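Glutathione transferase lambda1 from Populus trichocarpa binds glutathione and probably acts as a thiol-transferase, and may also join glutathione to electrophilic RX compounds with release of a halide. Local coordinates of one contact, PDB 4PQH (chain A, 1.40 Å), residues L30-T35 and I55-I60, beside the matching contact of the related In2-1 family protein, glutathione transferase lambda3 from Populus trichocarpa, PDB 4PQI (chain B, 1.95 Å), residues L35-T40 and I60-L65. One frame, after least-squares fit of the local backbone (RMSD 0.23 Å); residues are numbered along the deposited sequences.

Structure 1 (4PQH); sequences LYISYT and IKLVPI.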
loop_
_atom_site.group_PDB
_atom_site.type_symbol
_atom_site.label_atom_id
_atom_site.label_comp_id
_atom_site.label_asym_id
_atom_site.label_seq_id
_atom_site.Cartn_x
_atom_site.Cartn_y
_atom_site.Cartn_z
ATOM N N LEU A 30 5.582 -7.892 -10.466
ATOM C CA LEU A 30 5.280 -7.509 -9.100
ATOM C C LEU A 30 4.582 -8.679 -8.418
ATOM O O LEU A 30 3.447 -9.021 -8.755
ATOM C CB LEU A 30 4.383 -6.275 -9.088
ATOM C CG LEU A 30 3.816 -5.865 -7.730
ATOM C CD1 LEU A 30 4.928 -5.553 -6.738
ATOM C CD2 LEU A 30 2.862 -4.691 -7.875
ATOM N N TYR A 31 5.267 -9.303 -7.466
ATOM C CA TYR A 31 4.707 -10.461 -6.776
ATOM C C TYR A 31 3.868 -10.000 -5.600
ATOM O O TYR A 31 4.341 -9.257 -4.738
ATOM C CB TYR A 31 5.809 -11.418 -6.322
ATOM C CG TYR A 31 6.575 -12.007 -7.483
ATOM C CD1 TYR A 31 7.609 -11.298 -8.087
ATOM C CD2 TYR A 31 6.251 -13.257 -7.999
ATOM C CE1 TYR A 31 8.300 -11.811 -9.155
ATOM C CE2 TYR A 31 6.952 -13.788 -9.080
ATOM C CZ TYR A 31 7.979 -13.056 -9.648
ATOM O OH TYR A 31 8.684 -13.550 -10.722
ATOM N N ILE A 32 2.609 -10.424 -5.585
ATOM C CA ILE A 32 1.661 -9.966 -4.589
ATOM C C ILE A 32 0.813 -11.113 -4.060
ATOM O O ILE A 32 0.843 -12.231 -4.572
ATOM C CB ILE A 32 0.676 -8.907 -5.168
ATOM C CG1 ILE A 32 -0.261 -9.547 -6.199
ATOM C CG2 ILE A 32 1.414 -7.728 -5.788
ATOM C CD1 ILE A 32 -1.398 -8.630 -6.638
ATOM N N SER A 33 0.067 -10.808 -3.010
ATOM C CA SER A 33 -1.114 -11.564 -2.645
ATOM C C SER A 33 -2.249 -10.574 -2.820
ATOM O O SER A 33 -2.100 -9.407 -2.455
ATOM C CB SER A 33 -1.036 -12.028 -1.191
ATOM O OG SER A 33 -2.314 -12.392 -0.704
ATOM N N TYR A 34 -3.365 -11.017 -3.393
ATOM C CA TYR A 34 -4.481 -10.110 -3.675
ATOM C C TYR A 34 -5.056 -9.425 -2.430
ATOM O O TYR A 34 -5.696 -8.376 -2.537
ATOM C CB TYR A 34 -5.597 -10.830 -4.439
ATOM C CG TYR A 34 -5.384 -10.934 -5.937
ATOM C CD1 TYR A 34 -5.074 -9.814 -6.703
ATOM C CD2 TYR A 34 -5.493 -12.155 -6.587
ATOM C CE1 TYR A 34 -4.886 -9.913 -8.070
ATOM C CE2 TYR A 34 -5.302 -12.265 -7.951
ATOM C CZ TYR A 34 -5.000 -11.140 -8.688
ATOM O OH TYR A 34 -4.814 -11.254 -10.046
ATOM N N THR A 35 -4.830 -10.007 -1.254
ATOM C CA THR A 35 -5.379 -9.444 -0.024
ATOM C C THR A 35 -4.341 -8.853 0.930
ATOM O O THR A 35 -4.690 -8.414 2.024
ATOM C CB THR A 35 -6.196 -10.489 0.747
ATOM O OG1 THR A 35 -5.369 -11.628 1.013
ATOM C CG2 THR A 35 -7.413 -10.914 -0.061
ATOM N N ILE A 55 4.212 -3.473 -15.753
ATOM C CA ILE A 55 4.459 -4.297 -14.577
ATOM C C ILE A 55 3.420 -5.402 -14.489
ATOM O O ILE A 55 2.233 -5.141 -14.296
ATOM C CB ILE A 55 4.442 -3.441 -13.295
ATOM C CG1 ILE A 55 5.533 -2.360 -13.373
ATOM C CG2 ILE A 55 4.582 -4.325 -12.060
ATOM C CD1 ILE A 55 5.498 -1.356 -12.246
ATOM N N LYS A 56 3.874 -6.641 -14.648
ATOM C CA LYS A 56 2.970 -7.780 -14.613
ATOM C C LYS A 56 2.702 -8.214 -13.177
ATOM O O LYS A 56 3.634 -8.365 -12.383
ATOM C CB LYS A 56 3.556 -8.944 -15.408
ATOM C CG LYS A 56 2.674 -10.184 -15.430
ATOM C CD LYS A 56 3.362 -11.326 -16.157
ATOM C CE LYS A 56 2.478 -11.898 -17.252
ATOM N NZ LYS A 56 3.193 -12.918 -18.072
ATOM N N LEU A 57 1.426 -8.394 -12.843
ATOM C CA LEU A 57 1.049 -8.916 -11.534
ATOM C C LEU A 57 1.263 -10.423 -11.475
ATOM O O LEU A 57 0.846 -11.149 -12.374
ATOM C CB LEU A 57 -0.414 -8.607 -11.231
ATOM C CG LEU A 57 -0.815 -7.136 -11.124
ATOM C CD1 LEU A 57 -2.278 -7.050 -10.738
ATOM C CD2 LEU A 57 0.051 -6.407 -10.112
ATOM N N VAL A 58 1.926 -10.882 -10.420
ATOM C CA VAL A 58 2.040 -12.312 -10.149
ATOM C C VAL A 58 1.491 -12.591 -8.755
ATOM O O VAL A 58 2.208 -12.471 -7.756
ATOM C CB VAL A 58 3.492 -12.823 -10.255
ATOM C CG1 VAL A 58 3.539 -14.334 -10.034
ATOM C CG2 VAL A 58 4.079 -12.481 -11.609
ATOM N N PRO A 59 0.199 -12.930 -8.677
ATOM C CA PRO A 59 -0.419 -13.198 -7.377
ATOM C C PRO A 59 -0.169 -14.624 -6.918
ATOM O O PRO A 59 -0.294 -15.569 -7.702
ATOM C CB PRO A 59 -1.905 -12.964 -7.642
ATOM C CG PRO A 59 -2.077 -13.258 -9.099
ATOM C CD PRO A 59 -0.777 -12.951 -9.782
ATOM N N ILE A 60 0.193 -14.764 -5.649
ATOM C CA ILE A 60 0.394 -16.079 -5.065
ATOM C C ILE A 60 -0.524 -16.253 -3.864
ATOM O O ILE A 60 -1.018 -15.280 -3.288
ATOM C CB ILE A 60 1.878 -16.326 -4.680
ATOM C CG1 ILE A 60 2.318 -15.398 -3.543
ATOM C CG2 ILE A 60 2.789 -16.179 -5.899
ATOM C CD1 ILE A 60 3.726 -15.682 -3.041
HETATM O O HOH W 1 -3.277 -13.819 -4.104
#
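CG1 of Ile32 stands between its backbone N and carbonyl carbon (chi1 68°), which puts it 3.8 Å from Pro59 CA on the neighbouring strand. A like torsion in Ile60 (chi1 66°) brings its CG1 to 3.6 Å from the carbonyl oxygen Ile32 O. That oxygen also accepts Ile60 N at 2.8 Å, the last rung of a parallel ladder in which Ile32 N bonds to Val58 O at 3.0 Å. The strands 28-32 and 55-59, the latter at the sheet edge, are joined by helix 37-48 in the beta-alpha-beta unit of the thioredoxin-like N-terminal domain; this helix covers the face of Leu30, Ile32 and Leu57. On the other face, Val58 CG1 packs 3.6 Å from Tyr31 CD2. Past the end of strand 28-32, the Tyr34 ring takes Pro59 CB over one face, a CH-pi contact 3.8 Å from its centroid. Ser33 keeps CB 3.9 Å from Ile60 O, and its side chain lies about 6 Å from the bound glutathione. One water accepts from Tyr34 N and donates to Ile60 O.

How the two compare
Both structures hold the same parallel strand pair, with the comparable CA atoms coinciding within the error, the same backbone hydrogen bonds and a water in the same place; Leu30(A), Tyr31(A), Tyr34(A), Leu57(A), Val58(A) and their counterparts keep their side chains in position. The exchange of Ile32(A) for Thr37(B) alters the buried face towards the helix. CG1 of Ile32(A) and CG2 of Thr37(B) lie 0.8 Å apart after superposition, so one carbon still meets the proline. CG2 and CD1 of Ile32(A) have no counterpart in Thr37(B), whereas OG1 of Thr37(B) has none in Ile32(A): two carbons are absent from Thr37(B), and a hydroxyl is added in another place, so the side chain offers less apolar surface and brings a polar atom into a buried position, probably weakening the apolar packing there. At Ser33(A) and Cys38(B) the change is chemical, since OG and SG fall 0.3 Å apart with chi1 162° and 165°; a thiol takes the place of a hydroxyl. Ile60(A) and Leu65(B) branch at different carbons. CG1 of Ile60(A) has no counterpart, while CG2 of Ile60(A) and CG of Leu65(B) are 1.1 Å apart, and the two CD1 atoms of Ile60(A) and Leu65(B) end 1.4 Å apart. The branching thus moves one carbon outward in Leu65(B), redistributing the apolar bulk of a side chain that is buried in both.

Structure 2 (4PQI); sequences LYTCYT and IKLVPL.
Thr37 turns OG1 opposite its backbone N (chi1 -174°), which leaves CG2 between N and the carbonyl carbon, 3.9 Å from Pro64 CA on the neighbouring strand. In Leu65, CG lies opposite the carbonyl carbon (chi1 -53°) and comes within 3.7 Å of the carbonyl oxygen Thr37 O. That oxygen also accepts Leu65 N at 2.8 Å, the last rung of a parallel ladder in which Thr37 N bonds to Val63 O at 3.0 Å. Helix 42-54 covers the face of Leu35, Thr37 and Leu62, where Thr37 is buried. On the other face, Val63 CG1 packs 3.7 Å from Tyr36 CD1. Past the end of strand 33-37, the Tyr39 ring takes Pro64 CB over one face, a CH-pi contact 3.8 Å from its centroid. Cys38 keeps CB 3.8 Å from Leu65 O, and its side chain lies about 6 Å from the bound glutathione. One water accepts from Tyr39 N and donates to Leu65 O.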
loop_
_atom_site.group_PDB
_atom_site.type_symbol
_atom_site.label_atom_id
_atom_site.label_comp_id
_atom_site.label_asym_id
_atom_site.label_seq_id
_atom_site.Cartn_x
_atom_site.Cartn_y
_atom_site.Cartn_z
ATOM N N LEU B 35 5.465 -7.744 -10.464
ATOM C CA LEU B 35 5.152 -7.517 -9.051
ATOM C C LEU B 35 4.603 -8.794 -8.411
ATOM O O LEU B 35 3.463 -9.184 -8.685
ATOM C CB LEU B 35 4.111 -6.400 -8.937
ATOM C CG LEU B 35 3.668 -6.055 -7.513
ATOM C CD1 LEU B 35 4.856 -5.517 -6.701
ATOM C CD2 LEU B 35 2.530 -5.042 -7.552
ATOM N N TYR B 36 5.417 -9.449 -7.582
ATOM C CA TYR B 36 5.000 -10.647 -6.847
ATOM C C TYR B 36 4.144 -10.168 -5.686
ATOM O O TYR B 36 4.558 -9.289 -4.924
ATOM C CB TYR B 36 6.224 -11.433 -6.345
ATOM C CG TYR B 36 7.051 -11.979 -7.488
ATOM C CD1 TYR B 36 6.779 -13.230 -8.033
ATOM C CD2 TYR B 36 8.053 -11.219 -8.068
ATOM C CE1 TYR B 36 7.517 -13.723 -9.114
ATOM C CE2 TYR B 36 8.794 -11.697 -9.146
ATOM C CZ TYR B 36 8.519 -12.949 -9.665
ATOM O OH TYR B 36 9.253 -13.422 -10.733
ATOM N N THR B 37 2.939 -10.716 -5.565
ATOM C CA THR B 37 1.945 -10.104 -4.705
ATOM C C THR B 37 0.928 -11.124 -4.195
ATOM O O THR B 37 0.996 -12.301 -4.539
ATOM C CB THR B 37 1.235 -8.967 -5.463
ATOM O OG1 THR B 37 0.357 -8.275 -4.573
ATOM C CG2 THR B 37 0.451 -9.505 -6.652
ATOM N N CYS B 38 0.021 -10.657 -3.342
ATOM C CA CYS B 38 -1.129 -11.424 -2.876
ATOM C C CYS B 38 -2.294 -10.440 -2.849
ATOM O O CYS B 38 -2.170 -9.341 -2.303
ATOM C CB CYS B 38 -0.882 -12.029 -1.479
ATOM S SG CYS B 38 -2.390 -12.658 -0.615
ATOM N N TYR B 39 -3.417 -10.818 -3.447
ATOM C CA TYR B 39 -4.505 -9.866 -3.682
ATOM C C TYR B 39 -5.119 -9.245 -2.424
ATOM O O TYR B 39 -5.716 -8.172 -2.494
ATOM C CB TYR B 39 -5.618 -10.503 -4.511
ATOM C CG TYR B 39 -5.301 -10.692 -5.977
ATOM C CD1 TYR B 39 -4.780 -9.657 -6.746
ATOM C CD2 TYR B 39 -5.526 -11.922 -6.597
ATOM C CE1 TYR B 39 -4.495 -9.845 -8.101
ATOM C CE2 TYR B 39 -5.251 -12.116 -7.937
ATOM C CZ TYR B 39 -4.744 -11.083 -8.691
ATOM O OH TYR B 39 -4.485 -11.306 -10.034
ATOM N N THR B 40 -4.988 -9.913 -1.281
ATOM C CA THR B 40 -5.585 -9.390 -0.053
ATOM C C THR B 40 -4.543 -8.794 0.897
ATOM O O THR B 40 -4.883 -8.404 2.010
ATOM C CB THR B 40 -6.374 -10.476 0.706
ATOM O OG1 THR B 40 -5.499 -11.572 1.006
ATOM C CG2 THR B 40 -7.565 -10.980 -0.129
ATOM N N ILE B 60 3.935 -3.364 -15.605
ATOM C CA ILE B 60 4.193 -4.156 -14.407
ATOM C C ILE B 60 3.227 -5.328 -14.296
ATOM O O ILE B 60 2.082 -5.166 -13.871
ATOM C CB ILE B 60 4.071 -3.286 -13.141
ATOM C CG1 ILE B 60 5.036 -2.094 -13.209
ATOM C CG2 ILE B 60 4.289 -4.128 -11.859
ATOM C CD1 ILE B 60 4.816 -1.053 -12.100
ATOM N N LYS B 61 3.701 -6.512 -14.666
ATOM C CA LYS B 61 2.877 -7.708 -14.626
ATOM C C LYS B 61 2.634 -8.132 -13.177
ATOM O O LYS B 61 3.558 -8.138 -12.365
ATOM C CB LYS B 61 3.553 -8.839 -15.398
ATOM C CG LYS B 61 3.852 -8.527 -16.866
ATOM C CD LYS B 61 2.600 -8.062 -17.603
ATOM C CE LYS B 61 2.843 -7.841 -19.094
ATOM N NZ LYS B 61 1.634 -7.230 -19.742
ATOM N N LEU B 62 1.392 -8.478 -12.838
ATOM C CA LEU B 62 1.129 -9.072 -11.522
ATOM C C LEU B 62 1.415 -10.592 -11.499
ATOM O O LEU B 62 1.066 -11.322 -12.427
ATOM C CB LEU B 62 -0.318 -8.830 -11.102
ATOM C CG LEU B 62 -0.765 -7.377 -11.028
ATOM C CD1 LEU B 62 -2.229 -7.292 -10.614
ATOM C CD2 LEU B 62 0.121 -6.611 -10.062
ATOM N N VAL B 63 2.056 -11.048 -10.435
ATOM C CA VAL B 63 2.196 -12.474 -10.161
ATOM C C VAL B 63 1.603 -12.698 -8.777
ATOM O O VAL B 63 2.306 -12.568 -7.776
ATOM C CB VAL B 63 3.680 -12.896 -10.151
ATOM C CG1 VAL B 63 3.808 -14.407 -9.959
ATOM C CG2 VAL B 63 4.369 -12.458 -11.440
ATOM N N PRO B 64 0.289 -12.987 -8.708
ATOM C CA PRO B 64 -0.354 -13.200 -7.404
ATOM C C PRO B 64 -0.155 -14.630 -6.874
ATOM O O PRO B 64 -0.215 -15.605 -7.626
ATOM C CB PRO B 64 -1.824 -12.904 -7.701
ATOM C CG PRO B 64 -1.996 -13.398 -9.125
ATOM C CD PRO B 64 -0.689 -13.008 -9.814
ATOM N N LEU B 65 0.102 -14.728 -5.571
ATOM C CA LEU B 65 0.412 -15.985 -4.912
ATOM C C LEU B 65 -0.633 -16.264 -3.859
ATOM O O LEU B 65 -1.219 -15.341 -3.297
ATOM C CB LEU B 65 1.780 -15.884 -4.208
ATOM C CG LEU B 65 2.952 -15.409 -5.062
ATOM C CD1 LEU B 65 4.234 -15.239 -4.225
ATOM C CD2 LEU B 65 3.160 -16.394 -6.220
HETATM O O HOH W 2 -3.304 -13.545 -4.314
#